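Local coordinates for replication protein A (Methanococcus maripaludis, PDB 3E0E) that probably binds DNA through OB-fold domains, of which this chain is one, cut from a longer replication protein, at residues A[38-43]-A[53-58]. Residues are numbered along the deposited sequence; the frame is centred on the assembly and turned at random.
Sequences QLKSLF and GTLWNE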
loop_
_atom_site.group_PDB
_atom_site.type_symbol
_atom_site.label_atom_id
_atom_site.label_comp_id
_atom_site.label_asym_id
_atom_site.label_seq_id
_atom_site.Cartn_x
_atom_site.Cartn_y
_atom_site.Cartn_z
ATOM N N GLN A 38 13.598 4.676 4.698
ATOM C CA GLN A 38 13.322 3.275 4.387
ATOM C C GLN A 38 12.175 3.187 3.401
ATOM O O GLN A 38 11.364 4.101 3.296
ATOM C CB GLN A 38 12.884 2.497 5.628
ATOM C CG GLN A 38 13.821 2.513 6.794
ATOM C CD GLN A 38 13.416 1.491 7.830
ATOM O OE1 GLN A 38 12.290 1.513 8.348
ATOM N NE2 GLN A 38 14.323 0.581 8.137
ATOM N N LEU A 39 12.110 2.065 2.693
ATOM C CA LEU A 39 11.040 1.809 1.734
ATOM C C LEU A 39 10.692 0.333 1.733
ATOM O O LEU A 39 11.573 -0.520 1.697
ATOM C CB LEU A 39 11.452 2.215 0.307
ATOM C CG LEU A 39 10.546 1.811 -0.875
ATOM C CD1 LEU A 39 10.686 0.324 -1.161
ATOM C CD2 LEU A 39 9.100 2.187 -0.598
ATOM N N LYS A 40 9.399 0.037 1.766
ATOM C CA LYS A 40 8.926 -1.337 1.702
ATOM C C LYS A 40 7.786 -1.279 0.692
ATOM O O LYS A 40 6.797 -0.579 0.911
ATOM C CB LYS A 40 8.400 -1.803 3.064
ATOM C CG LYS A 40 8.846 -3.209 3.471
ATOM C CD LYS A 40 7.681 -4.183 3.605
ATOM C CE LYS A 40 6.766 -3.861 4.783
ATOM N NZ LYS A 40 7.128 -4.607 6.032
ATOM N N SER A 41 7.939 -1.975 -0.430
ATOM C CA SER A 41 6.899 -1.989 -1.446
ATOM C C SER A 41 5.935 -3.153 -1.253
ATOM O O SER A 41 6.326 -4.241 -0.831
ATOM C CB SER A 41 7.514 -2.075 -2.847
ATOM O OG SER A 41 8.342 -0.956 -3.109
ATOM N N LEU A 42 4.670 -2.907 -1.574
ATOM C CA LEU A 42 3.631 -3.920 -1.475
ATOM C C LEU A 42 2.888 -3.957 -2.794
ATOM O O LEU A 42 2.802 -2.948 -3.489
ATOM C CB LEU A 42 2.606 -3.563 -0.392
ATOM C CG LEU A 42 3.073 -3.341 1.044
ATOM C CD1 LEU A 42 1.863 -3.057 1.940
ATOM C CD2 LEU A 42 3.821 -4.568 1.521
ATOM N N PHE A 43 2.378 -5.124 -3.163
ATOM C CA PHE A 43 1.565 -5.198 -4.360
ATOM C C PHE A 43 0.192 -5.507 -3.792
ATOM O O PHE A 43 -0.007 -6.525 -3.133
ATOM C CB PHE A 43 2.021 -6.295 -5.319
ATOM C CG PHE A 43 1.458 -6.135 -6.699
ATOM C CD1 PHE A 43 0.531 -7.038 -7.201
ATOM C CD2 PHE A 43 1.817 -5.039 -7.479
ATOM C CE1 PHE A 43 -0.035 -6.855 -8.461
ATOM C CE2 PHE A 43 1.257 -4.845 -8.740
ATOM C CZ PHE A 43 0.328 -5.756 -9.231
ATOM N N GLY A 53 1.976 -0.286 -3.638
ATOM C CA GLY A 53 1.857 0.575 -2.477
ATOM C C GLY A 53 3.243 0.779 -1.904
ATOM O O GLY A 53 4.026 -0.166 -1.856
ATOM N N THR A 54 3.564 1.999 -1.485
ATOM C CA THR A 54 4.879 2.261 -0.921
ATOM C C THR A 54 4.814 2.707 0.540
ATOM O O THR A 54 4.207 3.727 0.877
ATOM C CB THR A 54 5.652 3.314 -1.751
ATOM O OG1 THR A 54 4.886 4.520 -1.848
ATOM C CG2 THR A 54 5.928 2.782 -3.151
ATOM N N LEU A 55 5.435 1.908 1.399
ATOM C CA LEU A 55 5.498 2.173 2.831
ATOM C C LEU A 55 6.824 2.875 3.064
ATOM O O LEU A 55 7.877 2.335 2.735
ATOM C CB LEU A 55 5.464 0.856 3.611
ATOM C CG LEU A 55 4.192 0.007 3.529
ATOM C CD1 LEU A 55 4.454 -1.350 4.151
ATOM C CD2 LEU A 55 3.038 0.716 4.234
ATOM N N TRP A 56 6.778 4.075 3.630
ATOM C CA TRP A 56 8.000 4.834 3.855
ATOM C C TRP A 56 8.415 4.947 5.311
ATOM O O TRP A 56 7.583 4.945 6.220
ATOM C CB TRP A 56 7.869 6.248 3.279
ATOM C CG TRP A 56 7.555 6.279 1.822
ATOM C CD1 TRP A 56 6.325 6.423 1.250
ATOM C CD2 TRP A 56 8.489 6.158 0.746
ATOM N NE1 TRP A 56 6.435 6.401 -0.119
ATOM C CE2 TRP A 56 7.753 6.240 -0.456
ATOM C CE3 TRP A 56 9.880 5.989 0.681
ATOM C CZ2 TRP A 56 8.360 6.158 -1.713
ATOM C CZ3 TRP A 56 10.485 5.908 -0.572
ATOM C CH2 TRP A 56 9.722 5.992 -1.750
ATOM N N ASN A 57 9.723 5.042 5.503
ATOM C CA ASN A 57 10.328 5.195 6.812
ATOM C C ASN A 57 9.782 4.214 7.853
ATOM O O ASN A 57 9.885 3.006 7.657
ATOM C CB ASN A 57 10.175 6.652 7.247
ATOM C CG ASN A 57 10.613 7.623 6.156
ATOM O OD1 ASN A 57 11.622 7.399 5.477
ATOM N ND2 ASN A 57 9.859 8.703 5.982
ATOM N N GLU A 58 9.206 4.697 8.951
ATOM C CA GLU A 58 8.705 3.774 9.969
ATOM C C GLU A 58 7.647 2.782 9.481
ATOM O O GLU A 58 7.599 1.646 9.946
ATOM C CB GLU A 58 8.156 4.532 11.183
ATOM C CG GLU A 58 7.042 5.503 10.872
ATOM C CD GLU A 58 7.530 6.932 10.835
ATOM O OE1 GLU A 58 7.054 7.738 11.661
ATOM O OE2 GLU A 58 8.392 7.248 9.987
#
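Leu55 packs against both Lys40 and Leu42 on one face of an antiparallel beta hairpin, and this is the tightly packed part. Leu55 CD1 meets Leu42 CD1 at 3.8 Å. Lys40 CE presses on the same methyl, Leu55 CD1, at 3.5 Å, closer than usual for two carbons. The lysine chain bends beyond CG, and its NZ goes on to the backbone oxygens of Ala60 and Phe62. Ile90 of the strand 89-92 adds to the apolar cluster around both leucines, consistent with a face turned to the interior of the OB-fold barrel. Two paired backbone bonds join Lys40 with Leu55, and two more join Leu42 with Gly53. On the opposite face Leu39 crosses the Trp56 indole. Leu39 CD2 sits 3.9 Å from the centroid of the Trp56 six-membered ring, only 7° off the normal, a CH-pi contact. The exposed Trp56 marks the solvent side. The strand pairing weakens at Gln38. Asn57 N still donates to Gln38 O at 2.9 Å, but from 46° above the carbonyl plane. The return bond, Gln38 N to Asn57 OD1, is weak at 3.5 Å. The Gln38 side chain runs beside the Asn57 carbonyl, with Gln38 CB 3.7 Å from Asn57 O. An alanine here keeps CB but removes the rest of the chain, and would probably open a gap beside that carbonyl. The chemistry implies a hairpin fixed by apolar packing and paired backbone bonds, with a looser polar end at Gln38 and Asn57.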